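Local coordinates for 3-ketosteroid-delta4-5alpha-dehydrogenase (Rhodococcus jostii, PDB 4AT2), which catalyses the FAD-dependent dehydrogenation of 3-keto-5alpha-steroids, introducing the delta-4 double bond into the steroid A ring, as a step of steroid catabolism, at residues G85-G90 / N137-C142; V225-T230 / D289-L294; Q345-L348 / Q354-L357. One frame throughout, in Å; residues are numbered along the deposited sequence.

Contact 1 of 3, residues G85-G90 / N137-C142. With FAD (flavin-adenine dinucleotide), chain D.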
loop_
_atom_site.group_PDB
_atom_site.type_symbol
_atom_site.label_atom_id
_atom_site.label_comp_id
_atom_site.label_asym_id
_atom_site.label_seq_id
_atom_site.Cartn_x
_atom_site.Cartn_y
_atom_site.Cartn_z
ATOM N N GLY A 85 -14.952 18.280 -12.300
ATOM C CA GLY A 85 -14.547 18.697 -13.632
ATOM C C GLY A 85 -13.101 19.119 -13.758
ATOM O O GLY A 85 -12.682 19.528 -14.842
ATOM N N PHE A 86 -12.323 19.010 -12.676
ATOM C CA PHE A 86 -10.888 19.309 -12.767
ATOM C C PHE A 86 -10.235 18.369 -13.767
ATOM O O PHE A 86 -10.506 17.163 -13.776
ATOM C CB PHE A 86 -10.180 19.090 -11.430
ATOM C CG PHE A 86 -10.385 20.183 -10.433
ATOM C CD1 PHE A 86 -9.576 21.310 -10.437
ATOM C CD2 PHE A 86 -11.344 20.047 -9.439
ATOM C CE1 PHE A 86 -9.747 22.312 -9.486
ATOM C CE2 PHE A 86 -11.521 21.042 -8.484
ATOM C CZ PHE A 86 -10.721 22.176 -8.513
ATOM N N ILE A 87 -9.351 18.927 -14.587
ATOM C CA ILE A 87 -8.521 18.155 -15.502
ATOM C C ILE A 87 -7.103 18.680 -15.278
ATOM O O ILE A 87 -6.859 19.877 -15.442
ATOM C CB ILE A 87 -8.940 18.365 -16.978
ATOM C CG1 ILE A 87 -10.465 18.272 -17.148
ATOM C CG2 ILE A 87 -8.228 17.346 -17.869
ATOM C CD1 ILE A 87 -10.953 18.639 -18.542
ATOM N N TYR A 88 -6.201 17.796 -14.845
ATOM C CA TYR A 88 -4.856 18.187 -14.442
ATOM C C TYR A 88 -3.957 18.397 -15.660
ATOM O O TYR A 88 -3.445 17.447 -16.235
ATOM C CB TYR A 88 -4.249 17.156 -13.464
ATOM C CG TYR A 88 -3.087 17.742 -12.704
ATOM C CD1 TYR A 88 -3.301 18.427 -11.507
ATOM C CD2 TYR A 88 -1.783 17.665 -13.215
ATOM C CE1 TYR A 88 -2.245 19.005 -10.823
ATOM C CE2 TYR A 88 -0.714 18.238 -12.532
ATOM C CZ TYR A 88 -0.957 18.915 -11.349
ATOM O OH TYR A 88 0.078 19.511 -10.679
ATOM N N LEU A 89 -3.774 19.654 -16.054
ATOM C CA LEU A 89 -3.046 19.980 -17.281
ATOM C C LEU A 89 -2.082 21.121 -17.029
ATOM O O LEU A 89 -2.307 21.931 -16.138
ATOM C CB LEU A 89 -4.031 20.370 -18.385
ATOM C CG LEU A 89 -5.113 19.338 -18.726
ATOM C CD1 LEU A 89 -6.123 19.968 -19.657
ATOM C CD2 LEU A 89 -4.506 18.084 -19.356
ATOM N N GLY A 90 -1.010 21.195 -17.813
ATOM C CA GLY A 90 -0.029 22.249 -17.594
ATOM C C GLY A 90 1.047 22.248 -18.645
ATOM O O GLY A 90 0.845 21.736 -19.758
ATOM N N ASN A 137 -5.437 21.608 -25.912
ATOM C CA ASN A 137 -5.888 22.098 -27.208
ATOM C C ASN A 137 -6.833 21.123 -27.912
ATOM O O ASN A 137 -7.795 21.530 -28.553
ATOM C CB ASN A 137 -4.678 22.432 -28.086
ATOM C CG ASN A 137 -3.901 23.625 -27.567
ATOM O OD1 ASN A 137 -4.456 24.475 -26.863
ATOM N ND2 ASN A 137 -2.610 23.694 -27.896
ATOM N N TRP A 138 -6.545 19.837 -27.762
ATOM C CA TRP A 138 -7.377 18.770 -28.297
ATOM C C TRP A 138 -8.758 18.797 -27.683
ATOM O O TRP A 138 -9.761 18.692 -28.396
ATOM C CB TRP A 138 -6.675 17.439 -28.053
ATOM C CG TRP A 138 -7.332 16.248 -28.698
ATOM C CD1 TRP A 138 -7.054 15.693 -29.946
ATOM C CD2 TRP A 138 -8.384 15.419 -28.130
ATOM N NE1 TRP A 138 -7.845 14.601 -30.176
ATOM C CE2 TRP A 138 -8.672 14.386 -29.129
ATOM C CE3 TRP A 138 -9.096 15.423 -26.933
ATOM C CZ2 TRP A 138 -9.631 13.405 -28.911
ATOM C CZ3 TRP A 138 -10.070 14.429 -26.730
ATOM C CH2 TRP A 138 -10.321 13.448 -27.696
ATOM N N LEU A 139 -8.832 18.985 -26.368
ATOM C CA LEU A 139 -10.125 19.092 -25.679
ATOM C C LEU A 139 -10.913 20.313 -26.143
ATOM O O LEU A 139 -12.122 20.226 -26.412
ATOM C CB LEU A 139 -9.930 19.153 -24.158
ATOM C CG LEU A 139 -9.347 17.878 -23.558
ATOM C CD1 LEU A 139 -8.882 18.132 -22.108
ATOM C CD2 LEU A 139 -10.359 16.734 -23.626
ATOM N N VAL A 140 -10.223 21.445 -26.245
ATOM C CA VAL A 140 -10.848 22.668 -26.742
ATOM C C VAL A 140 -11.405 22.451 -28.153
ATOM O O VAL A 140 -12.538 22.870 -28.446
ATOM C CB VAL A 140 -9.885 23.877 -26.664
ATOM C CG1 VAL A 140 -10.456 25.078 -27.411
ATOM C CG2 VAL A 140 -9.628 24.235 -25.207
ATOM N N ASP A 141 -10.630 21.785 -29.008
ATOM C CA ASP A 141 -11.060 21.501 -30.377
ATOM C C ASP A 141 -12.340 20.663 -30.405
ATOM O O ASP A 141 -13.198 20.875 -31.266
ATOM C CB ASP A 141 -9.943 20.807 -31.163
ATOM C CG ASP A 141 -10.355 20.458 -32.577
ATOM O OD1 ASP A 141 -10.353 21.357 -33.448
ATOM O OD2 ASP A 141 -10.672 19.277 -32.821
ATOM N N CYS A 142 -12.476 19.740 -29.451
ATOM C CA CYS A 142 -13.661 18.887 -29.351
ATOM C C CYS A 142 -14.867 19.640 -28.797
ATOM O O CYS A 142 -15.964 19.088 -28.727
ATOM C CB CYS A 142 -13.383 17.661 -28.477
ATOM S SG CYS A 142 -12.337 16.402 -29.245
HETATM P PA FAD D . -16.231 6.350 -15.464
HETATM O O1A FAD D . -16.273 7.761 -15.903
HETATM O O2A FAD D . -16.963 5.963 -14.249
HETATM O O5B FAD D . -16.740 5.443 -16.682
HETATM C C5B FAD D . -16.760 4.015 -16.578
HETATM C C4B FAD D . -18.016 3.491 -17.294
HETATM O O4B FAD D . -17.880 2.053 -17.292
HETATM C C3B FAD D . -19.269 3.821 -16.471
HETATM O O3B FAD D . -20.244 4.466 -17.329
HETATM C C2B FAD D . -19.748 2.456 -15.966
HETATM O O2B FAD D . -21.198 2.419 -15.887
HETATM C C1B FAD D . -19.218 1.516 -17.046
HETATM N N9A FAD D . -19.042 0.117 -16.595
HETATM C C8A FAD D . -18.693 -0.340 -15.386
HETATM N N7A FAD D . -18.646 -1.669 -15.442
HETATM C C5A FAD D . -18.953 -2.051 -16.697
HETATM C C6A FAD D . -19.061 -3.251 -17.318
HETATM N N6A FAD D . -18.819 -4.363 -16.625
HETATM N N1A FAD D . -19.401 -3.350 -18.615
HETATM C C2A FAD D . -19.644 -2.206 -19.360
HETATM N N3A FAD D . -19.535 -0.978 -18.714
HETATM C C4A FAD D . -19.195 -0.935 -17.399
HETATM N N1 FAD D . -11.417 13.242 -10.819
HETATM C C2 FAD D . -10.798 14.288 -11.481
HETATM O O2 FAD D . -9.776 14.070 -12.116
HETATM N N3 FAD D . -11.342 15.579 -11.425
HETATM C C4 FAD D . -12.489 15.828 -10.669
HETATM O O4 FAD D . -12.931 16.980 -10.630
HETATM C C4X FAD D . -13.110 14.770 -9.994
HETATM N N5 FAD D . -14.212 14.979 -9.232
HETATM C C5X FAD D . -14.648 14.000 -8.415
HETATM C C6 FAD D . -15.615 14.274 -7.442
HETATM C C7 FAD D . -16.086 13.264 -6.600
HETATM C C7M FAD D . -17.061 13.598 -5.638
HETATM C C8 FAD D . -15.575 11.955 -6.721
HETATM C C8M FAD D . -16.010 10.887 -5.909
HETATM C C9 FAD D . -14.618 11.683 -7.702
HETATM C C9A FAD D . -14.135 12.704 -8.533
HETATM N N10 FAD D . -13.181 12.455 -9.464
HETATM C C10 FAD D . -12.574 13.483 -10.072
HETATM C "C1'" FAD D . -12.827 11.080 -9.901
HETATM C "C2'" FAD D . -13.384 10.823 -11.310
HETATM O "O2'" FAD D . -14.775 11.147 -11.258
HETATM C "C3'" FAD D . -13.208 9.351 -11.716
HETATM O "O3'" FAD D . -11.988 8.791 -11.200
HETATM C "C4'" FAD D . -13.226 9.234 -13.249
HETATM O "O4'" FAD D . -14.454 9.802 -13.728
HETATM C "C5'" FAD D . -13.142 7.767 -13.680
HETATM O "O5'" FAD D . -13.078 7.720 -15.119
HETATM P P FAD D . -13.312 6.324 -15.890
HETATM O O1P FAD D . -12.332 5.325 -15.451
HETATM O O2P FAD D . -13.461 6.642 -17.350
HETATM O O3P FAD D . -14.706 5.807 -15.222
#

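Contact 2 of 3, residues V225-T230 / D289-L294. With FAD (flavin-adenine dinucleotide), chain D.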
loop_
_atom_site.group_PDB
_atom_site.type_symbol
_atom_site.label_atom_id
_atom_site.label_comp_id
_atom_site.label_asym_id
_atom_site.label_seq_id
_atom_site.Cartn_x
_atom_site.Cartn_y
_atom_site.Cartn_z
ATOM N N VAL A 225 -20.218 -6.062 -19.378
ATOM C CA VAL A 225 -19.143 -6.906 -19.883
ATOM C C VAL A 225 -18.673 -7.826 -18.764
ATOM O O VAL A 225 -18.524 -7.383 -17.629
ATOM C CB VAL A 225 -17.979 -6.058 -20.456
ATOM C CG1 VAL A 225 -16.842 -6.945 -20.951
ATOM C CG2 VAL A 225 -18.477 -5.174 -21.585
ATOM N N GLN A 226 -18.448 -9.100 -19.096
ATOM C CA GLN A 226 -18.157 -10.137 -18.106
ATOM C C GLN A 226 -16.787 -10.786 -18.262
ATOM O O GLN A 226 -16.112 -11.052 -17.267
ATOM C CB GLN A 226 -19.212 -11.244 -18.175
ATOM C CG GLN A 226 -20.598 -10.836 -17.698
ATOM C CD GLN A 226 -21.652 -11.833 -18.129
ATOM O OE1 GLN A 226 -22.604 -12.111 -17.398
ATOM N NE2 GLN A 226 -21.484 -12.385 -19.317
ATOM N N THR A 227 -16.397 -11.102 -19.500
ATOM C CA THR A 227 -15.171 -11.875 -19.765
ATOM C C THR A 227 -14.585 -11.518 -21.131
ATOM O O THR A 227 -15.327 -11.122 -22.031
ATOM C CB THR A 227 -15.428 -13.410 -19.757
ATOM O OG1 THR A 227 -15.813 -13.850 -21.062
ATOM C CG2 THR A 227 -16.521 -13.818 -18.777
ATOM N N LEU A 228 -13.281 -11.719 -21.300
ATOM C CA LEU A 228 -12.632 -11.505 -22.584
ATOM C C LEU A 228 -12.668 -12.792 -23.391
ATOM O O LEU A 228 -12.648 -13.882 -22.822
ATOM C CB LEU A 228 -11.184 -11.068 -22.372
ATOM C CG LEU A 228 -11.058 -9.736 -21.605
ATOM C CD1 LEU A 228 -9.644 -9.499 -21.097
ATOM C CD2 LEU A 228 -11.497 -8.561 -22.467
ATOM N N VAL A 229 -12.721 -12.649 -24.713
ATOM C CA VAL A 229 -12.624 -13.779 -25.620
ATOM C C VAL A 229 -11.231 -13.756 -26.247
ATOM O O VAL A 229 -10.782 -12.713 -26.720
ATOM C CB VAL A 229 -13.674 -13.701 -26.743
ATOM C CG1 VAL A 229 -13.556 -14.910 -27.666
ATOM C CG2 VAL A 229 -15.076 -13.619 -26.156
ATOM N N THR A 230 -10.549 -14.900 -26.232
ATOM C CA THR A 230 -9.208 -14.988 -26.812
ATOM C C THR A 230 -9.144 -16.062 -27.900
ATOM O O THR A 230 -9.867 -17.047 -27.829
ATOM C CB THR A 230 -8.122 -15.282 -25.746
ATOM O OG1 THR A 230 -8.433 -16.499 -25.056
ATOM C CG2 THR A 230 -8.023 -14.143 -24.743
ATOM N N ASP A 289 -16.662 -1.930 -9.974
ATOM C CA ASP A 289 -16.564 -3.185 -9.211
ATOM C C ASP A 289 -15.330 -4.029 -9.557
ATOM O O ASP A 289 -15.240 -5.194 -9.164
ATOM C CB ASP A 289 -17.843 -4.019 -9.380
ATOM C CG ASP A 289 -18.076 -4.448 -10.812
ATOM O OD1 ASP A 289 -17.179 -4.258 -11.659
ATOM O OD2 ASP A 289 -19.170 -4.995 -11.089
ATOM N N GLY A 290 -14.410 -3.435 -10.304
ATOM C CA GLY A 290 -13.113 -4.055 -10.594
ATOM C C GLY A 290 -13.136 -5.143 -11.653
ATOM O O GLY A 290 -12.103 -5.755 -11.924
ATOM N N ARG A 291 -14.302 -5.391 -12.252
ATOM C CA ARG A 291 -14.436 -6.508 -13.193
ATOM C C ARG A 291 -13.394 -6.505 -14.315
ATOM O O ARG A 291 -12.838 -7.577 -14.627
ATOM C CB ARG A 291 -15.856 -6.586 -13.777
ATOM C CG ARG A 291 -16.129 -7.825 -14.639
ATOM C CD ARG A 291 -16.445 -9.052 -13.800
ATOM N NE ARG A 291 -16.719 -10.242 -14.618
ATOM C CZ ARG A 291 -17.236 -11.376 -14.147
ATOM N NH1 ARG A 291 -17.552 -11.484 -12.855
ATOM N NH2 ARG A 291 -17.433 -12.413 -14.957
ATOM N N SER A 292 -13.129 -5.333 -14.907
ATOM C CA SER A 292 -12.154 -5.271 -16.003
ATOM C C SER A 292 -10.728 -5.549 -15.544
ATOM O O SER A 292 -9.949 -6.110 -16.307
ATOM C CB SER A 292 -12.221 -3.954 -16.768
ATOM O OG SER A 292 -11.936 -2.859 -15.935
ATOM N N ILE A 293 -10.396 -5.171 -14.313
ATOM C CA ILE A 293 -9.094 -5.515 -13.749
ATOM C C ILE A 293 -8.988 -7.033 -13.656
ATOM O O ILE A 293 -8.000 -7.621 -14.098
ATOM C CB ILE A 293 -8.854 -4.843 -12.369
ATOM C CG1 ILE A 293 -8.740 -3.322 -12.544
ATOM C CG2 ILE A 293 -7.585 -5.413 -11.744
ATOM C CD1 ILE A 293 -8.855 -2.498 -11.270
ATOM N N LEU A 294 -10.013 -7.668 -13.100
ATOM C CA LEU A 294 -10.011 -9.124 -12.926
ATOM C C LEU A 294 -9.988 -9.877 -14.256
ATOM O O LEU A 294 -9.272 -10.876 -14.391
ATOM C CB LEU A 294 -11.201 -9.563 -12.062
ATOM C CG LEU A 294 -11.288 -8.984 -10.634
ATOM C CD1 LEU A 294 -12.580 -9.435 -9.961
ATOM C CD2 LEU A 294 -10.065 -9.334 -9.778
HETATM P PA FAD D . -16.231 6.350 -15.464
HETATM O O1A FAD D . -16.273 7.761 -15.903
HETATM O O2A FAD D . -16.963 5.963 -14.249
HETATM O O5B FAD D . -16.740 5.443 -16.682
HETATM C C5B FAD D . -16.760 4.015 -16.578
HETATM C C4B FAD D . -18.016 3.491 -17.294
HETATM O O4B FAD D . -17.880 2.053 -17.292
HETATM C C3B FAD D . -19.269 3.821 -16.471
HETATM O O3B FAD D . -20.244 4.466 -17.329
HETATM C C2B FAD D . -19.748 2.456 -15.966
HETATM O O2B FAD D . -21.198 2.419 -15.887
HETATM C C1B FAD D . -19.218 1.516 -17.046
HETATM N N9A FAD D . -19.042 0.117 -16.595
HETATM C C8A FAD D . -18.693 -0.340 -15.386
HETATM N N7A FAD D . -18.646 -1.669 -15.442
HETATM C C5A FAD D . -18.953 -2.051 -16.697
HETATM C C6A FAD D . -19.061 -3.251 -17.318
HETATM N N6A FAD D . -18.819 -4.363 -16.625
HETATM N N1A FAD D . -19.401 -3.350 -18.615
HETATM C C2A FAD D . -19.644 -2.206 -19.360
HETATM N N3A FAD D . -19.535 -0.978 -18.714
HETATM C C4A FAD D . -19.195 -0.935 -17.399
HETATM N N1 FAD D . -11.417 13.242 -10.819
HETATM C C2 FAD D . -10.798 14.288 -11.481
HETATM O O2 FAD D . -9.776 14.070 -12.116
HETATM N N3 FAD D . -11.342 15.579 -11.425
HETATM C C4 FAD D . -12.489 15.828 -10.669
HETATM O O4 FAD D . -12.931 16.980 -10.630
HETATM C C4X FAD D . -13.110 14.770 -9.994
HETATM N N5 FAD D . -14.212 14.979 -9.232
HETATM C C5X FAD D . -14.648 14.000 -8.415
HETATM C C6 FAD D . -15.615 14.274 -7.442
HETATM C C7 FAD D . -16.086 13.264 -6.600
HETATM C C7M FAD D . -17.061 13.598 -5.638
HETATM C C8 FAD D . -15.575 11.955 -6.721
HETATM C C8M FAD D . -16.010 10.887 -5.909
HETATM C C9 FAD D . -14.618 11.683 -7.702
HETATM C C9A FAD D . -14.135 12.704 -8.533
HETATM N N10 FAD D . -13.181 12.455 -9.464
HETATM C C10 FAD D . -12.574 13.483 -10.072
HETATM C "C1'" FAD D . -12.827 11.080 -9.901
HETATM C "C2'" FAD D . -13.384 10.823 -11.310
HETATM O "O2'" FAD D . -14.775 11.147 -11.258
HETATM C "C3'" FAD D . -13.208 9.351 -11.716
HETATM O "O3'" FAD D . -11.988 8.791 -11.200
HETATM C "C4'" FAD D . -13.226 9.234 -13.249
HETATM O "O4'" FAD D . -14.454 9.802 -13.728
HETATM C "C5'" FAD D . -13.142 7.767 -13.680
HETATM O "O5'" FAD D . -13.078 7.720 -15.119
HETATM P P FAD D . -13.312 6.324 -15.890
HETATM O O1P FAD D . -12.332 5.325 -15.451
HETATM O O2P FAD D . -13.461 6.642 -17.350
HETATM O O3P FAD D . -14.706 5.807 -15.222
#

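Contact 3 of 3, residues Q345-L348 / Q354-L357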
loop_
_atom_site.group_PDB
_atom_site.type_symbol
_atom_site.label_atom_id
_atom_site.label_comp_id
_atom_site.label_asym_id
_atom_site.label_seq_id
_atom_site.Cartn_x
_atom_site.Cartn_y
_atom_site.Cartn_z
ATOM N N GLN A 345 -5.186 12.652 3.005
ATOM C CA GLN A 345 -4.222 11.545 3.016
ATOM C C GLN A 345 -3.358 11.582 4.272
ATOM O O GLN A 345 -3.142 10.552 4.896
ATOM C CB GLN A 345 -3.317 11.582 1.781
ATOM C CG GLN A 345 -3.997 11.096 0.506
ATOM C CD GLN A 345 -2.987 10.732 -0.576
ATOM O OE1 GLN A 345 -1.822 11.172 -0.537
ATOM N NE2 GLN A 345 -3.426 9.921 -1.545
ATOM N N MET A 346 -2.860 12.758 4.653
ATOM C CA MET A 346 -1.995 12.802 5.833
ATOM C C MET A 346 -2.770 12.376 7.080
ATOM O O MET A 346 -2.245 11.667 7.950
ATOM C CB MET A 346 -1.394 14.195 6.036
ATOM C CG MET A 346 -0.546 14.725 4.894
ATOM S SD MET A 346 0.872 13.697 4.442
ATOM C CE MET A 346 0.239 12.779 3.032
ATOM N N THR A 347 -4.020 12.812 7.158
ATOM C CA THR A 347 -4.863 12.519 8.315
ATOM C C THR A 347 -5.169 11.023 8.418
ATOM O O THR A 347 -4.931 10.409 9.455
ATOM C CB THR A 347 -6.159 13.356 8.288
ATOM O OG1 THR A 347 -5.805 14.749 8.250
ATOM C CG2 THR A 347 -7.013 13.083 9.543
ATOM N N LEU A 348 -5.683 10.449 7.335
ATOM C CA LEU A 348 -6.040 9.035 7.329
ATOM C C LEU A 348 -4.816 8.141 7.417
ATOM O O LEU A 348 -4.795 7.201 8.206
ATOM C CB LEU A 348 -6.831 8.680 6.065
ATOM C CG LEU A 348 -7.207 7.200 5.904
ATOM C CD1 LEU A 348 -8.150 6.770 7.024
ATOM C CD2 LEU A 348 -7.869 7.014 4.552
ATOM N N GLN A 354 -7.411 10.787 12.994
ATOM C CA GLN A 354 -7.815 11.686 14.082
ATOM C C GLN A 354 -7.303 13.081 13.820
ATOM O O GLN A 354 -6.083 13.272 13.701
ATOM C CB GLN A 354 -7.230 11.238 15.426
ATOM C CG GLN A 354 -7.370 9.762 15.712
ATOM C CD GLN A 354 -8.799 9.370 15.914
ATOM O OE1 GLN A 354 -9.416 9.726 16.918
ATOM N NE2 GLN A 354 -9.339 8.610 14.969
ATOM N N ALA A 355 -8.215 14.049 13.739
ATOM C CA ALA A 355 -7.835 15.447 13.543
ATOM C C ALA A 355 -8.822 16.373 14.220
ATOM O O ALA A 355 -10.001 16.051 14.336
ATOM C CB ALA A 355 -7.761 15.773 12.051
ATOM N N PHE A 356 -8.328 17.527 14.655
ATOM C CA PHE A 356 -9.172 18.590 15.177
ATOM C C PHE A 356 -8.697 19.883 14.572
ATOM O O PHE A 356 -7.491 20.063 14.382
ATOM C CB PHE A 356 -9.028 18.712 16.703
ATOM C CG PHE A 356 -9.281 17.437 17.452
ATOM C CD1 PHE A 356 -10.571 17.083 17.829
ATOM C CD2 PHE A 356 -8.225 16.597 17.791
ATOM C CE1 PHE A 356 -10.801 15.909 18.531
ATOM C CE2 PHE A 356 -8.450 15.418 18.493
ATOM C CZ PHE A 356 -9.744 15.083 18.875
ATOM N N LEU A 357 -9.628 20.789 14.272
ATOM C CA LEU A 357 -9.248 22.139 13.857
ATOM C C LEU A 357 -9.371 23.074 15.051
ATOM O O LEU A 357 -10.460 23.243 15.618
ATOM C CB LEU A 357 -10.101 22.650 12.667
ATOM C CG LEU A 357 -9.652 24.031 12.151
ATOM C CD1 LEU A 357 -8.318 23.925 11.414
ATOM C CD2 LEU A 357 -10.709 24.675 11.256
#

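Contact 1 of 3, residues G85-G90 / N137-C142
I87 and L89 meet L139 in a small, buried and wholly apolar contact between the edge strand 87-88 and helix 132-141, close to the flavin. Methyl groups do all the touching. L139 sends CD1 off the helix toward the strand, where it comes within 4.2 Å of I87 CD1, the two side chains approaching tip to tip. L89 arrives at a slant, its CD1 lying 4.1 Å from the same L139 CD1, which is thereby shared by the two side chains. I87 spans the distance because its chain is extended beyond CG1 (chi2 173°). Together the segments bury only 87 Å², and L204 of helix 202-214 packs against both I87 and L139, bridging helix and strand from a third element.

The loop residues G85 and F86, just ahead of the strand, bind the flavin through their backbone. The amide N of F86 donates to FAD O4 at 2.9 Å, and the N of G85 adds a weak, bent bond to that oxygen. In return, FAD N3 donates to F86 O over 3.0 Å. Two amides converging on O4 would probably draw electron density toward the pyrimidine end of the ring. The backbone of G85 (phi 101°) would jam a CB against the preceding carbonyl, whereas the F86 side chain turns its ring edge, in plane, to O4, with CD2 3.7 Å from it. Main-chain recognition of O4 and N3 is a familiar way for flavoproteins to hold the pyrimidine ring of an FAD site.

Contact 2 of 3, residues V225-T230 / D289-L294
R291 grips the carbonyl oxygen of Q226 side-on with two nitrogens. The NE bond to Q226 O is the shorter, at 2.8 Å, and lies in the carbonyl plane on a lone pair; NH2 reaches the same Q226 O over 3.0 Å from above that plane, 39° out of it. The oxygen itself stays within the guanidinium plane. CG stands anti to the backbone N (chi1 -173°) and the chain bends at chi2 (81°), which turns the guanidinium edge onto the strand. An alanine here has no guanidinium, and Q226 O would probably be left without its two donors and the strand with a looser tie to the helix start. That start is shaped by D289, whose OD1 accepts from R291 N in an Asx turn (3.1 Å), while its OD2 forms a salt bridge with R72.

One residue earlier, V225 reads the adenine by its backbone: V225 N donates to FAD N1A at 2.9 Å, and FAD N6A donates back to V225 O. Packing is sparse, Q226 CB lying 3.9 Å from R291 NH2. Q226 and T227 form a classic beta bulge opposite V240 of strand 236-243, and V225 and L228 rest on M295 of helix 291-297.

Contact 3 of 3, residues Q345-L348 / Q354-L357
No ring or side-chain amide takes part where T347 meets A355 and the backbone of Q354; the nearby flat groups turn to other neighbours, the F356 ring packing on V326, M395 and R441, and Q354 NE2 hydrogen-bonding to D352 O. The contact itself is carried by one methyl. T347 CG2 lies 3.8 Å from A355 CB, which points toward the helix, and 4.2 Å from the backbone N of Q354. CG2 stands anti to the T347 backbone N, turned outward from the helix, whereas OG1 (chi1 -58°) folds back beside that N.

There OG1 is hydrogen-bonded to I343 O, one turn earlier in the helix, and to Y333 OH. OG1 is thus held by the helix backbone and by Y333, while the methyl is presented to the alanine, and both bonds would hinder rotation about CA-CB. Y333 also packs on A355, and so links the two partners from outside. A backbone hydrogen bond joins T347 with N353.

The contact closes the short connection from helix 340-350, with a wider pi-type turn at 346-348, to strand 356-360, an inner strand of an antiparallel sheet, flanked by strands 324-326 and 435-439.

The three contacts follow one another along the chain without overlap, and none touches another. Contacts 1 and 2 are joined by the cofactor: with centres 29 Å apart, they meet the flavin and adenine ends of one extended FAD, so that backbone atoms of a loop leading into strand 87-88 and of strand 223-230 recognise its two ring systems. Contact 3 lies away from the cofactor, on the opposite side of the chain's centre from contact 1, with nearest atoms about 13 Å apart; its centre is 36 Å from that of contact 2. It joins helix 340-350 to the antiparallel sheet that holds strand 356-360. The bound steroid lies about 9 Å from the I87 side chain and about 13 Å from that of T347.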